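Local coordinates for uncharacterized protein (Parabacteroides merdae, PDB 4R7F) that is of unknown function but has three immunoglobulin-like beta-sandwich domains and an N-terminal region probably related to type 9 secretion system plug proteins, at residues A[139-151]-A[161-173]. Sequence-based numbering, arbitrary orientation. Where two conformers were deposited one is given.
Sequences EPVVNISASVSGN and QQVSFNINNKNFP. With GOL (glycerol), chain B.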
# COMPACT_ATOMS: atom_id res chain seq x y z
N GLU A 139 -2.03 -22.71 2.11
CA GLU A 139 -2.81 -23.05 3.32
C GLU A 139 -2.19 -22.26 4.44
O GLU A 139 -1.18 -22.65 5.01
CB GLU A 139 -2.80 -24.56 3.61
CG GLU A 139 -1.43 -25.23 3.56
CD GLU A 139 -1.46 -26.74 3.77
OE1 GLU A 139 -2.09 -27.17 4.75
OE2 GLU A 139 -0.82 -27.47 2.97
N PRO A 140 -2.76 -21.10 4.74
CA PRO A 140 -2.05 -20.13 5.55
C PRO A 140 -2.10 -20.44 7.05
O PRO A 140 -2.84 -19.83 7.79
CB PRO A 140 -2.79 -18.83 5.23
CG PRO A 140 -4.19 -19.28 4.96
CD PRO A 140 -4.02 -20.57 4.19
N VAL A 141 -1.23 -21.31 7.49
CA VAL A 141 -1.17 -21.71 8.88
C VAL A 141 -0.08 -21.01 9.70
O VAL A 141 0.01 -21.22 10.89
CB VAL A 141 -1.03 -23.25 8.99
CG1 VAL A 141 -2.29 -23.91 8.46
CG2 VAL A 141 0.23 -23.75 8.26
N VAL A 142 0.75 -20.19 9.05
CA VAL A 142 1.64 -19.34 9.78
C VAL A 142 1.48 -17.90 9.27
O VAL A 142 1.00 -17.67 8.16
CB VAL A 142 3.10 -19.81 9.64
CG1 VAL A 142 3.26 -21.26 10.05
CG2 VAL A 142 3.60 -19.61 8.21
N ASN A 143 1.87 -16.94 10.09
CA ASN A 143 1.76 -15.51 9.81
C ASN A 143 3.20 -15.03 9.61
O ASN A 143 4.12 -15.52 10.28
CB ASN A 143 0.99 -14.83 10.99
CG ASN A 143 1.37 -13.38 11.23
OD1 ASN A 143 2.33 -13.10 11.94
ND2 ASN A 143 0.58 -12.44 10.69
N ILE A 144 3.42 -14.11 8.68
CA ILE A 144 4.75 -13.59 8.42
C ILE A 144 4.76 -12.11 8.69
O ILE A 144 4.01 -11.37 8.05
CB ILE A 144 5.16 -13.86 6.96
CG1 ILE A 144 5.13 -15.35 6.63
CG2 ILE A 144 6.55 -13.29 6.70
CD1 ILE A 144 5.34 -15.66 5.14
N SER A 145 5.58 -11.67 9.64
CA SER A 145 5.81 -10.24 9.90
C SER A 145 7.08 -9.82 9.20
O SER A 145 8.11 -10.43 9.44
CB SER A 145 5.94 -9.97 11.40
OG SER A 145 4.75 -10.28 12.08
N ALA A 146 7.01 -8.78 8.37
CA ALA A 146 8.13 -8.41 7.50
C ALA A 146 8.35 -6.90 7.42
O ALA A 146 7.49 -6.12 7.75
CB ALA A 146 7.92 -8.99 6.10
N SER A 147 9.57 -6.51 7.04
CA SER A 147 9.85 -5.12 6.73
C SER A 147 10.88 -5.03 5.60
O SER A 147 11.61 -5.97 5.37
CB SER A 147 10.34 -4.35 7.96
OG SER A 147 11.63 -4.79 8.38
N VAL A 148 10.91 -3.89 4.90
CA VAL A 148 11.92 -3.57 3.91
C VAL A 148 12.52 -2.25 4.31
O VAL A 148 11.77 -1.29 4.55
CB VAL A 148 11.31 -3.40 2.50
CG1 VAL A 148 12.41 -3.40 1.46
CG2 VAL A 148 10.40 -4.54 2.19
N SER A 149 13.85 -2.18 4.37
CA SER A 149 14.50 -0.94 4.68
C SER A 149 15.67 -0.66 3.75
O SER A 149 16.41 -1.55 3.40
CB SER A 149 15.00 -0.96 6.12
OG SER A 149 15.81 0.18 6.37
N GLY A 150 15.85 0.61 3.39
CA GLY A 150 17.04 1.06 2.66
C GLY A 150 18.23 1.21 3.58
O GLY A 150 19.35 1.43 3.14
N ASN A 151 18.00 1.06 4.87
CA ASN A 151 19.09 0.98 5.80
C ASN A 151 19.39 -0.46 6.07
O ASN A 151 18.63 -1.13 6.77
CB ASN A 151 18.74 1.70 7.10
CG ASN A 151 19.90 1.74 8.06
OD1 ASN A 151 21.05 1.55 7.68
ND2 ASN A 151 19.60 1.98 9.30
N GLN A 161 18.14 -2.34 -0.67
CA GLN A 161 17.02 -2.58 0.20
C GLN A 161 17.23 -3.92 0.88
O GLN A 161 17.69 -4.87 0.26
CB GLN A 161 15.71 -2.57 -0.60
CG GLN A 161 15.15 -1.16 -0.68
CD GLN A 161 14.08 -0.95 -1.72
OE1 GLN A 161 13.41 -1.88 -2.21
NE2 GLN A 161 13.91 0.29 -2.06
N GLN A 162 16.87 -4.03 2.15
CA GLN A 162 16.98 -5.29 2.84
C GLN A 162 15.64 -5.71 3.41
O GLN A 162 14.95 -4.92 4.05
CB GLN A 162 18.00 -5.15 3.96
CG GLN A 162 18.12 -6.34 4.90
CD GLN A 162 19.49 -6.40 5.61
OE1 GLN A 162 20.22 -5.41 5.66
NE2 GLN A 162 19.85 -7.57 6.11
N VAL A 163 15.30 -6.96 3.17
CA VAL A 163 14.09 -7.59 3.70
C VAL A 163 14.39 -8.36 4.98
O VAL A 163 15.38 -9.08 5.09
CB VAL A 163 13.57 -8.64 2.72
CG1 VAL A 163 12.32 -9.30 3.27
CG2 VAL A 163 13.30 -7.99 1.37
N SER A 164 13.49 -8.21 5.94
CA SER A 164 13.65 -8.78 7.27
C SER A 164 12.31 -9.41 7.52
O SER A 164 11.27 -8.80 7.22
CB SER A 164 13.92 -7.67 8.31
OG SER A 164 15.07 -6.86 8.05
N PHE A 165 12.29 -10.64 8.03
CA PHE A 165 11.00 -11.25 8.39
C PHE A 165 11.07 -12.29 9.48
O PHE A 165 12.11 -12.87 9.72
CB PHE A 165 10.25 -11.78 7.16
CG PHE A 165 10.83 -13.04 6.57
CD1 PHE A 165 11.85 -13.00 5.63
CD2 PHE A 165 10.32 -14.27 6.94
CE1 PHE A 165 12.35 -14.17 5.08
CE2 PHE A 165 10.85 -15.45 6.42
CZ PHE A 165 11.85 -15.39 5.48
N ASN A 166 9.91 -12.55 10.10
CA ASN A 166 9.76 -13.58 11.14
C ASN A 166 8.56 -14.39 10.79
O ASN A 166 7.56 -13.85 10.34
CB ASN A 166 9.52 -12.97 12.52
CG ASN A 166 10.60 -11.98 12.90
OD1 ASN A 166 11.64 -12.36 13.41
ND2 ASN A 166 10.36 -10.71 12.61
N ILE A 167 8.67 -15.69 11.00
CA ILE A 167 7.57 -16.57 10.81
C ILE A 167 7.01 -16.81 12.19
O ILE A 167 7.71 -17.32 13.04
CB ILE A 167 8.03 -17.90 10.21
CG1 ILE A 167 8.66 -17.64 8.84
CG2 ILE A 167 6.85 -18.85 10.11
CD1 ILE A 167 9.27 -18.88 8.23
N ASN A 168 5.76 -16.41 12.38
CA ASN A 168 5.02 -16.61 13.60
C ASN A 168 4.15 -17.87 13.52
O ASN A 168 3.17 -17.88 12.82
CB ASN A 168 4.18 -15.36 13.86
CG ASN A 168 5.03 -14.09 13.90
OD1 ASN A 168 6.10 -14.05 14.50
ND2 ASN A 168 4.54 -13.04 13.27
N ASN A 169 4.54 -18.92 14.26
CA ASN A 169 3.97 -20.24 14.14
C ASN A 169 3.49 -20.87 15.44
O ASN A 169 3.56 -22.09 15.58
CB ASN A 169 4.97 -21.21 13.44
CG ASN A 169 6.19 -21.52 14.30
OD1 ASN A 169 6.65 -20.70 15.08
ND2 ASN A 169 6.68 -22.71 14.18
N LYS A 170 2.92 -20.07 16.34
CA LYS A 170 2.35 -20.57 17.58
C LYS A 170 1.31 -21.67 17.32
O LYS A 170 1.26 -22.66 18.03
CB LYS A 170 1.71 -19.43 18.40
CG LYS A 170 1.09 -19.92 19.71
CD LYS A 170 0.64 -18.82 20.68
CE LYS A 170 -0.47 -17.94 20.11
NZ LYS A 170 -1.74 -18.59 19.65
N ASN A 171 0.49 -21.48 16.28
CA ASN A 171 -0.54 -22.42 15.93
C ASN A 171 -0.13 -23.42 14.86
O ASN A 171 -0.96 -24.19 14.43
CB ASN A 171 -1.81 -21.67 15.53
CG ASN A 171 -2.40 -20.88 16.69
OD1 ASN A 171 -2.14 -21.18 17.85
ND2 ASN A 171 -3.20 -19.85 16.38
N PHE A 172 1.14 -23.44 14.47
CA PHE A 172 1.62 -24.49 13.57
C PHE A 172 3.06 -24.82 13.93
O PHE A 172 3.98 -24.49 13.20
CB PHE A 172 1.48 -24.07 12.10
CG PHE A 172 1.62 -25.20 11.13
CD1 PHE A 172 0.54 -26.05 10.88
CD2 PHE A 172 2.84 -25.44 10.48
CE1 PHE A 172 0.67 -27.11 9.99
CE2 PHE A 172 2.96 -26.50 9.59
CZ PHE A 172 1.88 -27.34 9.35
N PRO A 173 3.26 -25.46 15.09
CA PRO A 173 4.62 -25.66 15.56
C PRO A 173 5.40 -26.48 14.56
O PRO A 173 4.82 -27.35 13.90
CB PRO A 173 4.43 -26.39 16.89
CG PRO A 173 3.07 -25.95 17.36
CD PRO A 173 2.28 -25.92 16.09
C1 GOL B . -0.29 -19.03 13.08
O1 GOL B . 0.70 -20.06 13.45
C2 GOL B . -0.71 -18.16 14.28
O2 GOL B . 0.48 -17.78 14.93
C3 GOL B . -1.48 -16.86 13.97
O3 GOL B . -2.21 -16.42 15.15
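Ala146 faces Phe165 in a non-hydrogen-bonded pair, CB to CB 3.8 Å, at the tightly packed middle of the antiparallel strands 143-149 and 161-168. The Phe165 ring does not lie over the alanine: chi1 near +74° carries it out from the sheet, with CD2 beside Ile144 CG2 of the partner strand at 3.9 Å and Ile167 CG1 at its edge. Ile144, Ile167, Val148 and Val163 share this apolar face. Eight backbone hydrogen bonds join the strands, in pairs at Asn143-Asn168, Ser145-Asn166, Ser147-Ser164 and Ser149-Gln162. Strand 143-149 is the outer strand of this chain's four-stranded antiparallel sheet, consistent with half of an immunoglobulin-like beta-sandwich; the apolar face packs on strands 373-380 and 389-397, while strand 207-219 continues the sheet beyond 161-168. The opposite face is polar. There the amides of Asn143 and Asn168 run side by side, their planes 17° apart, and in one of two conformers modelled for Asn143 its OD1 accepts from Asn168 ND2 at 2.6 Å, nearly straight at 174°. Asn168 OD1 also binds Gln207, which helps fix its amide. The second subunit adjoins this strand's edge and polar side: Ala146 makes backbone hydrogen bonds with it, and its Ser147 OG bonds Asn143 ND2 and, in the modelled conformer, Ser145 OG. Beyond the strands, Val141, Val142 and Phe172 form a close but partly exposed cluster. Val141 sets CG2 over one face of the Phe172 ring, 3.5 Å from its centroid, a CH-pi contact, and Val142 CG1 reaches Phe172 CB at 3.9 Å. Trading Phe172 for an alanine would probably leave Val141 CG2 without the ring face it rests on, and Tyr380, which meets the ring edge-to-face, without its partner. The loose, solvent side is the Asn169-Phe172 turn, where a glycerol, probably from the crystallisation liquor, bridges the segments, O1 donating to Val141 O at 2.9 Å and accepting from Asn171 N at 3.2 Å.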